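Local coordinates for protein phenolic acid decarboxylase (PDB 7AE5) that catalyses the reversible, non-oxidative decarboxylation of 4-hydroxybenzoate and 3,4-dihydroxybenzoate, with prenylated FMN and manganese as cofactors, at residues A40-G45 against P313-D318; R9-V14 against T65-S70; E18-R23 against H74-G79. One frame throughout, in Å; residues are numbered along the deposited sequence.

Contact 1. Residues A40-G45 against P313-D318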
# COMPACT_ATOMS: atom_id res chain seq x y z
N ALA C 40 24.47 31.19 18.33
CA ALA C 40 25.47 30.44 19.08
C ALA C 40 24.90 29.93 20.40
O ALA C 40 25.11 28.77 20.78
CB ALA C 40 26.70 31.31 19.33
N ALA C 41 24.18 30.79 21.13
CA ALA C 41 23.57 30.37 22.38
C ALA C 41 22.56 29.25 22.15
O ALA C 41 22.47 28.31 22.95
CB ALA C 41 22.91 31.56 23.07
N ALA C 42 21.80 29.34 21.05
CA ALA C 42 20.89 28.25 20.71
C ALA C 42 21.65 26.96 20.42
O ALA C 42 21.18 25.87 20.75
CB ALA C 42 20.03 28.65 19.51
N ASN C 43 22.84 27.08 19.83
CA ASN C 43 23.60 25.90 19.43
C ASN C 43 24.20 25.15 20.61
O ASN C 43 24.62 24.00 20.43
CB ASN C 43 24.72 26.31 18.46
CG ASN C 43 24.20 26.58 17.07
OD1 ASN C 43 23.01 26.47 16.80
ND2 ASN C 43 25.11 26.93 16.16
N LEU C 44 24.25 25.76 21.79
CA LEU C 44 24.83 25.08 22.95
C LEU C 44 24.04 23.84 23.36
O LEU C 44 24.51 23.09 24.23
CB LEU C 44 24.93 26.05 24.13
CG LEU C 44 25.75 27.31 23.86
CD1 LEU C 44 25.86 28.18 25.10
CD2 LEU C 44 27.13 26.95 23.33
N GLY C 45 22.87 23.61 22.77
CA GLY C 45 22.13 22.37 22.97
C GLY C 45 21.33 22.32 24.25
O GLY C 45 20.10 22.28 24.22
N PRO C 313 15.45 25.40 13.55
CA PRO C 313 15.13 24.96 14.91
C PRO C 313 16.13 23.93 15.42
O PRO C 313 16.74 23.19 14.64
CB PRO C 313 13.73 24.34 14.76
CG PRO C 313 13.18 24.96 13.51
CD PRO C 313 14.35 25.14 12.61
N TRP C 314 16.31 23.89 16.74
CA TRP C 314 15.56 24.74 17.68
C TRP C 314 16.28 26.06 17.96
O TRP C 314 17.50 26.11 18.04
CB TRP C 314 15.33 23.99 19.00
CG TRP C 314 14.07 23.19 19.05
CD1 TRP C 314 13.54 22.42 18.05
CD2 TRP C 314 13.16 23.08 20.15
NE1 TRP C 314 12.37 21.84 18.47
CE2 TRP C 314 12.11 22.23 19.75
CE3 TRP C 314 13.14 23.63 21.44
CZ2 TRP C 314 11.05 21.91 20.60
CZ3 TRP C 314 12.08 23.30 22.28
CH2 TRP C 314 11.05 22.45 21.85
N THR C 315 15.49 27.12 18.10
CA THR C 315 15.99 28.40 18.59
C THR C 315 15.06 28.82 19.72
O THR C 315 14.27 28.03 20.25
CB THR C 315 16.08 29.45 17.47
OG1 THR C 315 14.78 29.73 16.95
CG2 THR C 315 16.99 28.97 16.34
N GLU C 316 15.14 30.10 20.12
CA GLU C 316 14.31 30.58 21.22
C GLU C 316 12.83 30.48 20.87
O GLU C 316 12.00 30.18 21.74
CB GLU C 316 14.68 32.02 21.57
CG GLU C 316 13.99 32.52 22.81
CD GLU C 316 14.26 33.99 23.07
OE1 GLU C 316 15.08 34.59 22.34
OE2 GLU C 316 13.64 34.55 24.00
N ILE C 317 12.47 30.72 19.61
CA ILE C 317 11.07 30.75 19.20
C ILE C 317 10.37 29.43 19.51
O ILE C 317 9.19 29.40 19.86
CB ILE C 317 10.94 31.12 17.71
CG1 ILE C 317 9.48 31.25 17.30
CG2 ILE C 317 11.65 30.09 16.83
CD1 ILE C 317 8.76 32.42 17.95
N ASP C 318 11.09 28.31 19.39
CA ASP C 318 10.48 27.01 19.65
C ASP C 318 10.05 26.88 21.11
O ASP C 318 9.04 26.23 21.40
CB ASP C 318 11.46 25.89 19.28
CG ASP C 318 11.84 25.93 17.81
OD1 ASP C 318 11.13 25.29 17.00
OD2 ASP C 318 12.83 26.60 17.47
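Thr315, which packs against Ala42 across this contact, gives its backbone N to Asp318 OD2 at 2.8 Å. The bond is nearly straight, with an N-H...O angle of 171°. It reaches the carboxylate oxygen on its anti side, 26° out of the carboxylate plane. The arrangement is the end of one helix set against the turn that starts another. Helix 33-43 belongs to the N-terminal part of the UbiD-family chain. The turn at 313-315 leads into helix 316-320. The Asp318 bond ties that helix start back to the residue before it. Asp318 also packs on the indole: its CB lies 3.4 Å above one face of the Trp314 ring, near its rim. The Trp314 ring also meets Tyr319 edge-to-face, and it touches strand 340-347 through Met346 and Tyr347. A cis peptide bond joins Pro313 to Trp314.

The touch itself is small and buried, and no hydrogen bond crosses it. Ala42 CB is the whole of it on the helix side. This methyl points at the turn and sits 3.9 Å from Trp314 O. The same carbonyl oxygen takes a weak hydrogen bond from Arg39 NH2, one turn earlier on the helix. Asn43 faces a different neighbour, for its ND2 is bonded to Glu468 OE2 of a second subunit. Backbone and side chain of Thr315 both receive the alanine methyl. The methyl is 4.2 Å from Thr315 CA. Thr315 has OG1 at chi1 63°, which sets CG2 rather than the hydroxyl on the side of the alanine. Ala42 CB and Thr315 CG2 stand 4.4 Å apart.

Contact 2. Residues R9-V14 against T65-S70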
# COMPACT_ATOMS: atom_id res chain seq x y z
N ARG C 9 13.80 42.70 34.17
CA ARG C 9 15.05 42.85 34.92
C ARG C 9 15.10 41.91 36.11
O ARG C 9 16.17 41.36 36.42
CB ARG C 9 15.20 44.30 35.38
CG ARG C 9 15.12 45.30 34.24
CD ARG C 9 15.43 46.71 34.71
NE ARG C 9 15.41 47.65 33.59
CZ ARG C 9 15.96 48.85 33.62
NH1 ARG C 9 16.59 49.30 34.70
NH2 ARG C 9 15.88 49.63 32.55
N GLU C 10 13.98 41.72 36.80
CA GLU C 10 13.93 40.73 37.87
C GLU C 10 14.23 39.34 37.33
O GLU C 10 14.97 38.57 37.96
CB GLU C 10 12.57 40.76 38.56
CG GLU C 10 12.40 41.88 39.57
CD GLU C 10 10.97 42.03 40.05
OE1 GLU C 10 10.19 41.07 39.90
OE2 GLU C 10 10.62 43.12 40.57
N PHE C 11 13.67 39.00 36.17
CA PHE C 11 13.93 37.69 35.57
C PHE C 11 15.38 37.57 35.11
O PHE C 11 15.99 36.50 35.25
CB PHE C 11 12.98 37.45 34.40
CG PHE C 11 13.11 36.10 33.78
CD1 PHE C 11 12.92 34.95 34.53
CD2 PHE C 11 13.44 35.97 32.44
CE1 PHE C 11 13.04 33.70 33.96
CE2 PHE C 11 13.56 34.72 31.86
CZ PHE C 11 13.36 33.58 32.62
N LEU C 12 15.94 38.65 34.58
CA LEU C 12 17.32 38.61 34.09
C LEU C 12 18.29 38.33 35.23
O LEU C 12 19.23 37.54 35.08
CB LEU C 12 17.67 39.92 33.39
CG LEU C 12 17.17 40.10 31.96
CD1 LEU C 12 17.75 41.36 31.33
CD2 LEU C 12 17.49 38.88 31.10
N GLU C 13 18.09 38.98 36.38
CA GLU C 13 18.99 38.77 37.51
C GLU C 13 18.85 37.37 38.09
O GLU C 13 19.84 36.77 38.52
CB GLU C 13 18.74 39.83 38.59
N VAL C 14 17.63 36.84 38.10
CA VAL C 14 17.43 35.44 38.50
C VAL C 14 18.18 34.52 37.54
O VAL C 14 18.83 33.56 37.97
CB VAL C 14 15.93 35.11 38.56
CG1 VAL C 14 15.72 33.61 38.60
CG2 VAL C 14 15.30 35.77 39.77
N THR C 65 19.16 38.67 24.46
CA THR C 65 18.59 37.71 23.53
C THR C 65 18.67 36.31 24.13
O THR C 65 19.39 36.07 25.09
CB THR C 65 19.31 37.75 22.17
OG1 THR C 65 18.54 37.04 21.19
CG2 THR C 65 20.69 37.13 22.27
N ASN C 66 17.90 35.40 23.53
CA ASN C 66 17.79 34.01 23.99
C ASN C 66 17.30 33.94 25.43
O ASN C 66 17.74 33.10 26.22
CB ASN C 66 19.12 33.26 23.83
CG ASN C 66 18.93 31.77 23.64
OD1 ASN C 66 18.08 31.34 22.86
ND2 ASN C 66 19.72 30.97 24.35
N VAL C 67 16.39 34.85 25.78
CA VAL C 67 15.87 34.90 27.15
C VAL C 67 15.07 33.64 27.47
O VAL C 67 15.21 33.06 28.55
CB VAL C 67 15.04 36.18 27.35
CG1 VAL C 67 14.32 36.15 28.69
CG2 VAL C 67 15.92 37.41 27.23
N HIS C 68 14.23 33.20 26.54
CA HIS C 68 13.42 32.00 26.71
C HIS C 68 14.10 30.74 26.15
O HIS C 68 13.47 29.68 26.13
CB HIS C 68 12.06 32.17 26.03
CG HIS C 68 11.11 33.06 26.76
ND1 HIS C 68 11.20 34.43 26.72
CD2 HIS C 68 10.04 32.77 27.54
CE1 HIS C 68 10.23 34.96 27.45
NE2 HIS C 68 9.51 33.97 27.96
N GLY C 69 15.34 30.84 25.69
CA GLY C 69 15.90 29.81 24.83
C GLY C 69 16.52 28.58 25.47
O GLY C 69 17.59 28.15 25.03
N SER C 70 15.86 28.00 26.46
CA SER C 70 16.31 26.75 27.07
C SER C 70 15.27 26.32 28.09
O SER C 70 14.51 27.14 28.61
CB SER C 70 17.68 26.88 27.74
OG SER C 70 17.61 27.67 28.92
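Phe11 and Val67 make the main touch between helix 8-17 and the loop after strand 62-65. From Phe11 CA the bond to CB already heads for the loop. The first torsion then sets CG anti to the backbone N, chi1 -176°, and the ring reaches out from the helix. One edge of the ring does the touching. Phe11 CD2 comes first, 3.9 Å from Val67 CG1. Phe11 CE2 lies closer to the same methyl, at 3.6 Å. The methyl sits in the plane of the ring, so the valine meets an edge and not a face. Phe11 CE2 also comes to 4.1 Å from Val67 O. At the opposite edge of the ring, Phe11 CE1 packs 3.6 Å from Met77 N of helix 71-77.

The phenylalanine and the valine run antiparallel, each passing alongside the other. Val67 CG1 is itself anti to the backbone N, at chi1 171°, and is turned to the phenylalanine. Its other methyl, Val67 CG2, is left for Leu12. Leu12 CD2 approaches it to 4.4 Å, a looser touch from the next residue of the helix. All three side chains are buried. The side-chain contact is apolar, and no hydrogen bond crosses between the segments.

The loop is held by polar bonds of its own. Val67 O accepts a hydrogen bond from Asn73 ND2. Gly69 is the centre of an inverse gamma turn, and Ser70 is the N-cap of helix 71-77, with its OG bonded to Asn73 N. Around the contact, Leu12 leans on Phe52 of strand 50-53, Val67 touches Glu316 of helix 316-320, and Phe11 reaches Pro211 at the start of helix 211-217.

Contact 3. Residues E18-R23 against H74-G79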
# COMPACT_ATOMS: atom_id res chain seq x y z
N GLU C 18 21.37 32.01 38.58
CA GLU C 18 21.35 30.57 38.34
C GLU C 18 22.35 30.13 37.28
O GLU C 18 22.39 28.94 36.94
CB GLU C 18 19.94 30.13 37.94
CG GLU C 18 18.88 30.43 38.98
CD GLU C 18 18.93 29.49 40.17
OE1 GLU C 18 18.47 29.88 41.26
OE2 GLU C 18 19.44 28.36 40.01
N GLY C 19 23.15 31.05 36.74
CA GLY C 19 24.11 30.70 35.71
C GLY C 19 23.54 30.59 34.32
O GLY C 19 24.11 29.89 33.48
N GLN C 20 22.43 31.27 34.04
CA GLN C 20 21.75 31.19 32.75
C GLN C 20 21.79 32.52 32.00
O GLN C 20 20.90 32.80 31.19
CB GLN C 20 20.31 30.72 32.93
CG GLN C 20 20.20 29.25 33.30
CD GLN C 20 20.93 28.35 32.32
OE1 GLN C 20 21.82 27.60 32.71
NE2 GLN C 20 20.56 28.43 31.05
N LEU C 21 22.81 33.33 32.24
CA LEU C 21 22.94 34.61 31.55
C LEU C 21 24.42 34.95 31.41
O LEU C 21 25.18 34.85 32.37
CB LEU C 21 22.19 35.72 32.29
CG LEU C 21 21.90 37.03 31.55
CD1 LEU C 21 20.74 37.74 32.20
CD2 LEU C 21 23.12 37.95 31.53
N ILE C 22 24.81 35.36 30.20
CA ILE C 22 26.18 35.73 29.89
C ILE C 22 26.22 37.23 29.59
O ILE C 22 25.33 37.76 28.92
CB ILE C 22 26.72 34.92 28.70
CG1 ILE C 22 26.69 33.43 29.02
CG2 ILE C 22 28.13 35.36 28.33
CD1 ILE C 22 27.63 33.02 30.13
N ARG C 23 27.25 37.90 30.10
CA ARG C 23 27.50 39.31 29.84
C ARG C 23 28.68 39.43 28.89
O ARG C 23 29.79 38.99 29.22
CB ARG C 23 27.78 40.06 31.14
CG ARG C 23 26.56 40.26 32.03
CD ARG C 23 26.46 41.69 32.54
NE ARG C 23 25.10 42.05 32.90
CZ ARG C 23 24.59 41.92 34.12
NH1 ARG C 23 25.31 41.45 35.13
NH2 ARG C 23 23.32 42.27 34.33
N HIS C 74 13.13 28.35 30.75
CA HIS C 74 11.69 28.11 30.79
C HIS C 74 11.24 27.69 32.19
O HIS C 74 10.20 28.15 32.67
CB HIS C 74 11.32 27.03 29.77
CG HIS C 74 9.86 26.97 29.45
ND1 HIS C 74 8.94 26.37 30.28
CD2 HIS C 74 9.17 27.41 28.37
CE1 HIS C 74 7.74 26.45 29.74
NE2 HIS C 74 7.85 27.08 28.58
N ALA C 75 12.02 26.83 32.85
CA ALA C 75 11.69 26.42 34.21
C ALA C 75 11.70 27.61 35.15
O ALA C 75 10.76 27.81 35.94
CB ALA C 75 12.67 25.35 34.68
N LEU C 76 12.75 28.43 35.08
CA LEU C 76 12.82 29.62 35.93
C LEU C 76 11.71 30.60 35.60
O LEU C 76 11.26 31.34 36.49
CB LEU C 76 14.19 30.29 35.78
CG LEU C 76 15.40 29.45 36.19
CD1 LEU C 76 16.68 30.09 35.70
CD2 LEU C 76 15.43 29.26 37.70
N MET C 77 11.26 30.64 34.35
CA MET C 77 10.16 31.52 33.98
C MET C 77 8.93 31.23 34.82
O MET C 77 8.26 32.16 35.30
CB MET C 77 9.84 31.37 32.49
CG MET C 77 8.50 31.95 32.08
SD MET C 77 8.11 31.69 30.34
CE MET C 77 7.33 30.07 30.40
N LEU C 78 8.64 29.96 35.06
CA LEU C 78 7.50 29.56 35.87
C LEU C 78 7.82 29.49 37.35
O LEU C 78 7.00 28.99 38.13
CB LEU C 78 6.96 28.22 35.40
CG LEU C 78 6.51 28.27 33.94
CD1 LEU C 78 6.94 27.04 33.16
CD2 LEU C 78 5.02 28.46 33.93
N GLY C 79 8.99 29.97 37.76
CA GLY C 79 9.35 29.97 39.17
C GLY C 79 9.74 28.61 39.71
O GLY C 79 9.60 28.37 40.92
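Leu76 meets Glu18 and Gln20, while the flat ring of His74 on the same helix serves other neighbours. Met77 CE lies 3.5 Å above one face of the imidazole, displaced from the ring centre. Trp71 meets the His74 ring edge-to-face, and the ring of Phe215 is turned at about 80° to it. His74 ND1 is hydrogen-bonded to Gln89 OE1.

Both segments hold a helix end closed by a Schellman motif with a glycine of positive phi. Gly19 ends helix 8-17 ahead of strand 21-24. Gly79 ends helix 71-77, with its N bonded to Leu76 O at 2.9 Å, while Ala75 O accepts the next N along the chain. Leu76 O is also bonded to Tyr5 OH.

Leu76 points at the first helix end. Its side chain and that of Glu18 cross obliquely. Glu18 touches with its aliphatic part: Glu18 CG is 3.9 Å from Leu76 CD2, and Glu18 CB is 4.0 Å from Leu76 CD1. A bend in the glutamate, chi2 -75°, turns the carboxylate out of line with this aliphatic stem. Leu15 of helix 8-17 packs on both Leu76 and Gln20. The strand beyond is partly covered by a second subunit, whose Leu474 lies on Ile22.

Gln20 adds the other touch, through its CG methylene. Its amide is occupied elsewhere, since Gln20 NE2 bonds both Asn73 OD1 and Asn47 O. One bond back from the amide carbon, Gln20 CG stands 4.3 Å from Leu76 CD1.

In the fold
Contacts 2 and 3 form one packed region, with centres 5 Å apart. Leu12 O lies 3.3 Å from Leu21 CD1, and His68 CD2 packs 3.6 Å from Met77 SD. Contact 1 is about 14 Å from contact 2, centre to centre, yet joined to it: Glu316 OE2 takes a probable hydrogen bond from His68 N at 2.9 Å and forms a salt bridge with Lys145 NZ. Contacts 1 and 3 do not touch, with nearest atoms about 7 Å apart, but both reach a second subunit. Contact 1 comes closest to the predicted active site: the Thr315 side chain is about 10 Å from that of Glu278, the predicted proton donor. Contacts 2 and 3 lie away from it.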